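Local coordinates for MIP07328p (Drosophila melanogaster, PDB 6FKK), which probably acts as a chemorepellent axon guidance cue, a membrane-bound semaphorin that binds its receptor through an extracellular part comprising the sema domain, at residues D32-D35 / E36-L39; A90-P93 / N94-L98. One frame throughout, in Å; residues are numbered along the deposited sequence.

Interaction 1. Residues D32-D35 / E36-L39. With NAG (2-acetamido-2-deoxy-beta-D-glucopyranose), chain C.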
loop_
_atom_site.group_PDB
_atom_site.type_symbol
_atom_site.label_atom_id
_atom_site.label_comp_id
_atom_site.label_asym_id
_atom_site.label_seq_id
_atom_site.Cartn_x
_atom_site.Cartn_y
_atom_site.Cartn_z
ATOM N N ASP A 32 -12.336 -2.619 -4.160
ATOM C CA ASP A 32 -12.059 -2.424 -5.576
ATOM C C ASP A 32 -12.470 -1.009 -5.950
ATOM O O ASP A 32 -13.460 -0.489 -5.429
ATOM C CB ASP A 32 -12.806 -3.447 -6.443
ATOM C CG ASP A 32 -12.393 -3.388 -7.903
ATOM O OD1 ASP A 32 -11.249 -3.784 -8.215
ATOM O OD2 ASP A 32 -13.214 -2.947 -8.738
ATOM N N HIS A 33 -11.708 -0.390 -6.850
ATOM C CA HIS A 33 -11.980 0.991 -7.216
ATOM C C HIS A 33 -11.499 1.262 -8.634
ATOM O O HIS A 33 -10.504 0.693 -9.093
ATOM C CB HIS A 33 -11.312 1.972 -6.243
ATOM C CG HIS A 33 -9.826 2.075 -6.412
ATOM N ND1 HIS A 33 -9.239 2.926 -7.323
ATOM C CD2 HIS A 33 -8.810 1.432 -5.789
ATOM C CE1 HIS A 33 -7.926 2.805 -7.253
ATOM N NE2 HIS A 33 -7.640 1.905 -6.329
ATOM N N ASN A 34 -12.231 2.135 -9.320
ATOM C CA ASN A 34 -11.796 2.740 -10.571
ATOM C C ASN A 34 -12.213 4.208 -10.534
ATOM O O ASN A 34 -12.661 4.717 -9.502
ATOM C CB ASN A 34 -12.359 1.985 -11.785
ATOM C CG ASN A 34 -13.848 1.725 -11.678
ATOM O OD1 ASN A 34 -14.665 2.629 -11.855
ATOM N ND2 ASN A 34 -14.209 0.478 -11.401
ATOM N N ASP A 35 -12.073 4.894 -11.668
ATOM C CA ASP A 35 -12.313 6.334 -11.709
ATOM C C ASP A 35 -13.770 6.716 -11.472
ATOM O O ASP A 35 -14.046 7.902 -11.254
ATOM C CB ASP A 35 -11.852 6.905 -13.052
ATOM C CG ASP A 35 -10.450 7.482 -12.992
ATOM O OD1 ASP A 35 -9.857 7.498 -11.892
ATOM O OD2 ASP A 35 -9.944 7.924 -14.044
ATOM N N GLU A 36 -14.700 5.765 -11.501
ATOM C CA GLU A 36 -16.117 6.089 -11.409
ATOM C C GLU A 36 -16.848 5.398 -10.269
ATOM O O GLU A 36 -17.765 5.994 -9.701
ATOM C CB GLU A 36 -16.822 5.750 -12.732
ATOM C CG GLU A 36 -16.300 6.543 -13.920
ATOM C CD GLU A 36 -16.914 6.102 -15.233
ATOM O OE1 GLU A 36 -17.650 5.094 -15.238
ATOM O OE2 GLU A 36 -16.659 6.765 -16.261
ATOM N N PHE A 37 -16.476 4.170 -9.915
ATOM C CA PHE A 37 -17.158 3.428 -8.865
ATOM C C PHE A 37 -16.140 2.770 -7.946
ATOM O O PHE A 37 -15.037 2.411 -8.369
ATOM C CB PHE A 37 -18.106 2.373 -9.453
ATOM C CG PHE A 37 -19.242 2.963 -10.236
ATOM C CD1 PHE A 37 -20.426 3.309 -9.606
ATOM C CD2 PHE A 37 -19.120 3.191 -11.597
ATOM C CE1 PHE A 37 -21.470 3.861 -10.321
ATOM C CE2 PHE A 37 -20.160 3.743 -12.317
ATOM C CZ PHE A 37 -21.336 4.083 -11.678
ATOM N N VAL A 38 -16.523 2.617 -6.681
ATOM C CA VAL A 38 -15.653 2.060 -5.653
ATOM C C VAL A 38 -16.470 1.121 -4.774
ATOM O O VAL A 38 -17.639 1.389 -4.477
ATOM C CB VAL A 38 -14.985 3.173 -4.817
ATOM C CG1 VAL A 38 -16.035 4.018 -4.108
ATOM C CG2 VAL A 38 -13.995 2.585 -3.822
ATOM N N LEU A 39 -15.855 0.011 -4.374
ATOM C CA LEU A 39 -16.479 -0.969 -3.494
ATOM C C LEU A 39 -15.924 -0.811 -2.085
ATOM O O LEU A 39 -14.708 -0.682 -1.903
ATOM C CB LEU A 39 -16.239 -2.395 -3.997
ATOM C CG LEU A 39 -17.221 -2.978 -5.018
ATOM C CD1 LEU A 39 -17.220 -2.184 -6.315
ATOM C CD2 LEU A 39 -16.908 -4.446 -5.281
HETATM C C1 NAG C . -21.315 -0.846 -9.388
HETATM C C2 NAG C . -21.244 -2.132 -10.200
HETATM C C3 NAG C . -20.659 -1.847 -11.578
HETATM C C4 NAG C . -21.540 -0.830 -12.296
HETATM C C5 NAG C . -21.833 0.417 -11.453
HETATM C C6 NAG C . -22.997 1.208 -12.012
HETATM C C7 NAG C . -19.360 -3.573 -9.254
HETATM C C8 NAG C . -18.335 -2.525 -9.597
HETATM N N2 NAG C . -20.651 -3.307 -9.550
HETATM O O3 NAG C . -20.629 -3.068 -12.314
HETATM O O4 NAG C . -20.900 -0.418 -13.498
HETATM O O5 NAG C . -22.177 0.108 -10.084
HETATM O O6 NAG C . -23.980 0.355 -12.587
HETATM O O7 NAG C . -19.030 -4.643 -8.732
#
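N34 folds its side chain back over the turn to meet the backbone of E36 and F37. From CB, CG stands between the backbone N and the carbonyl carbon (chi1 49°), which turns the amide toward E36 and F37; N34 CG lies 3.6 Å from F37 O. Beyond it, N34 OD1 takes two N-H groups from one face of the amide plane: F37 N at 3.1 Å, well above that plane, and E36 N at 3.2 Å, tilted less from it. ND2, the other branch, comes near F37 O but does not hydrogen-bond to it. The bond from E36 N makes this an Asx turn, a role that suits asparagine because its short side chain imitates a backbone carbonyl. The turn joins strands 29-33 and 37-41 into a beta hairpin of a four-stranded antiparallel sheet, consistent with one blade of the sema beta-propeller. N34 N answers with a nearly straight bond to F37 O (3.0 Å), and farther along L39 N reaches D32 O. In the non-hydrogen-bonded pair, H33 CB rests on V38 CG2 at 3.7 Å; branched V38 fits this strand and also packs on V49. F37 carries its ring beneath the sugar: NAG C5 sits 3.5 Å above the ring centre, an aliphatic carbon against an aromatic face. L39 CD1 touches the sugar's acetyl methyl, C8, at 3.5 Å. This sugar belongs to a glycan attached to the protein itself, probably at N48.

Interaction 2. Residues A90-P93 / N94-L98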
loop_
_atom_site.group_PDB
_atom_site.type_symbol
_atom_site.label_atom_id
_atom_site.label_comp_id
_atom_site.label_asym_id
_atom_site.label_seq_id
_atom_site.Cartn_x
_atom_site.Cartn_y
_atom_site.Cartn_z
ATOM N N ALA A 90 -13.138 -10.268 -5.605
ATOM C CA ALA A 90 -12.412 -10.584 -6.826
ATOM C C ALA A 90 -13.412 -10.916 -7.923
ATOM O O ALA A 90 -14.384 -11.637 -7.686
ATOM C CB ALA A 90 -11.443 -11.753 -6.615
ATOM N N LEU A 91 -13.169 -10.379 -9.117
ATOM C CA LEU A 91 -13.986 -10.672 -10.292
ATOM C C LEU A 91 -13.342 -11.848 -11.017
ATOM O O LEU A 91 -12.338 -11.688 -11.716
ATOM C CB LEU A 91 -14.101 -9.444 -11.189
ATOM C CG LEU A 91 -14.914 -9.565 -12.480
ATOM C CD1 LEU A 91 -16.360 -9.907 -12.178
ATOM C CD2 LEU A 91 -14.824 -8.277 -13.286
ATOM N N ARG A 92 -13.917 -13.037 -10.842
ATOM C CA ARG A 92 -13.342 -14.250 -11.398
ATOM C C ARG A 92 -13.366 -14.215 -12.926
ATOM O O ARG A 92 -14.156 -13.485 -13.529
ATOM C CB ARG A 92 -14.099 -15.474 -10.886
ATOM C CG ARG A 92 -13.801 -15.835 -9.441
ATOM C CD ARG A 92 -14.197 -17.271 -9.164
ATOM N NE ARG A 92 -13.414 -18.202 -9.970
ATOM C CZ ARG A 92 -13.802 -19.436 -10.274
ATOM N NH1 ARG A 92 -14.973 -19.887 -9.848
ATOM N NH2 ARG A 92 -13.024 -20.215 -11.013
ATOM N N PRO A 93 -12.498 -14.999 -13.577
ATOM C CA PRO A 93 -12.488 -15.023 -15.050
ATOM C C PRO A 93 -13.779 -15.536 -15.676
ATOM O O PRO A 93 -13.966 -15.354 -16.886
ATOM C CB PRO A 93 -11.306 -15.947 -15.381
ATOM C CG PRO A 93 -11.079 -16.748 -14.137
ATOM C CD PRO A 93 -11.415 -15.823 -13.010
ATOM N N ASN A 94 -14.666 -16.166 -14.907
ATOM C CA ASN A 94 -15.949 -16.624 -15.426
ATOM C C ASN A 94 -17.003 -15.527 -15.456
ATOM O O ASN A 94 -18.148 -15.800 -15.832
ATOM C CB ASN A 94 -16.474 -17.796 -14.588
ATOM C CG ASN A 94 -15.486 -18.938 -14.496
ATOM O OD1 ASN A 94 -15.091 -19.346 -13.403
ATOM N ND2 ASN A 94 -15.081 -19.466 -15.645
ATOM N N GLY A 95 -16.649 -14.301 -15.082
ATOM C CA GLY A 95 -17.634 -13.273 -14.834
ATOM C C GLY A 95 -18.278 -13.345 -13.467
ATOM O O GLY A 95 -19.091 -12.473 -13.137
ATOM N N GLU A 96 -17.943 -14.356 -12.666
ATOM C CA GLU A 96 -18.476 -14.486 -11.321
ATOM C C GLU A 96 -17.852 -13.447 -10.393
ATOM O O GLU A 96 -16.890 -12.755 -10.737
ATOM C CB GLU A 96 -18.219 -15.889 -10.773
ATOM C CG GLU A 96 -19.064 -16.981 -11.398
ATOM C CD GLU A 96 -18.797 -18.339 -10.778
ATOM O OE1 GLU A 96 -17.710 -18.521 -10.189
ATOM O OE2 GLU A 96 -19.675 -19.223 -10.874
ATOM N N VAL A 97 -18.413 -13.352 -9.190
ATOM C CA VAL A 97 -17.944 -12.434 -8.160
ATOM C C VAL A 97 -17.602 -13.245 -6.918
ATOM O O VAL A 97 -18.416 -14.052 -6.454
ATOM C CB VAL A 97 -18.996 -11.356 -7.838
ATOM C CG1 VAL A 97 -18.646 -10.637 -6.544
ATOM C CG2 VAL A 97 -19.107 -10.368 -8.989
ATOM N N LEU A 98 -16.402 -13.036 -6.388
ATOM C CA LEU A 98 -15.947 -13.719 -5.185
ATOM C C LEU A 98 -16.048 -12.769 -3.999
ATOM O O LEU A 98 -15.563 -11.635 -4.064
ATOM C CB LEU A 98 -14.510 -14.216 -5.354
ATOM C CG LEU A 98 -13.845 -14.859 -4.135
ATOM C CD1 LEU A 98 -14.660 -16.038 -3.624
ATOM C CD2 LEU A 98 -12.424 -15.288 -4.466
#
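N94 sets its side-chain oxygen over the guanidinium of R92, OD1 lying 3.2 Å above that plane and toward its rim. The amide and guanidinium planes are 85° apart; because OD1 lies over the face, away from the directions of the N-H groups, this is a polar contact and not a hydrogen bond. N94 and P93 occupy the middle of a type I turn, and the restricted phi of proline suits the earlier place. G95 closes the turn through its N on R92 O at 3.0 Å. Its positive phi (81°) would press a beta carbon against the carbonyl oxygen of N94, hence glycine; it opens a G1 beta bulge, in which R92 N reaches E96 O. E96, extended beyond CG, runs beside R92, whose chain bends at chi3 (63°) so that R92 NH1 meets E96 OE1 at 3.1 Å in a salt bridge with a weak hydrogen bond. Were R92 replaced by an alanine, the E96 carboxylate would probably lose its cationic mate and N94 OD1 the flat group it lies over. At V97 the chemistry turns apolar: V97 CG2 lies 4.2 Å from L91 CD1. On the other face of the sheet L98 CB packs on A90 CB at 4.1 Å. Through the backbone, L98 N binds A90 O at 2.8 Å. Strand 97-101 is flanked by strand 108-112, where V97 bonds to Y112 through the backbone and H111 touches R92, E96 and L98; from strand 154-158, F157 meets A90, R92 and P93.

In the fold
Interactions 1 and 2 are both partly buried hairpins, each joining the first two strands of a different four-stranded antiparallel sheet of the sema domain. Their centres lie 16 Å apart and they do not touch, the nearest atoms being about 7 Å from each other. Y89 relates them: it belongs to strand 86-91, which leads into interaction 2, and it packs on D32 and L39 of interaction 1. In both, the buried residues lie on the strands (V38 and L39; A90 and L98), and the turns are more exposed. Interaction 1 holds its turn with an asparagine side-chain oxygen and lays aromatic and aliphatic groups under a glycan; interaction 2 relies on proline, glycine and a charged pair.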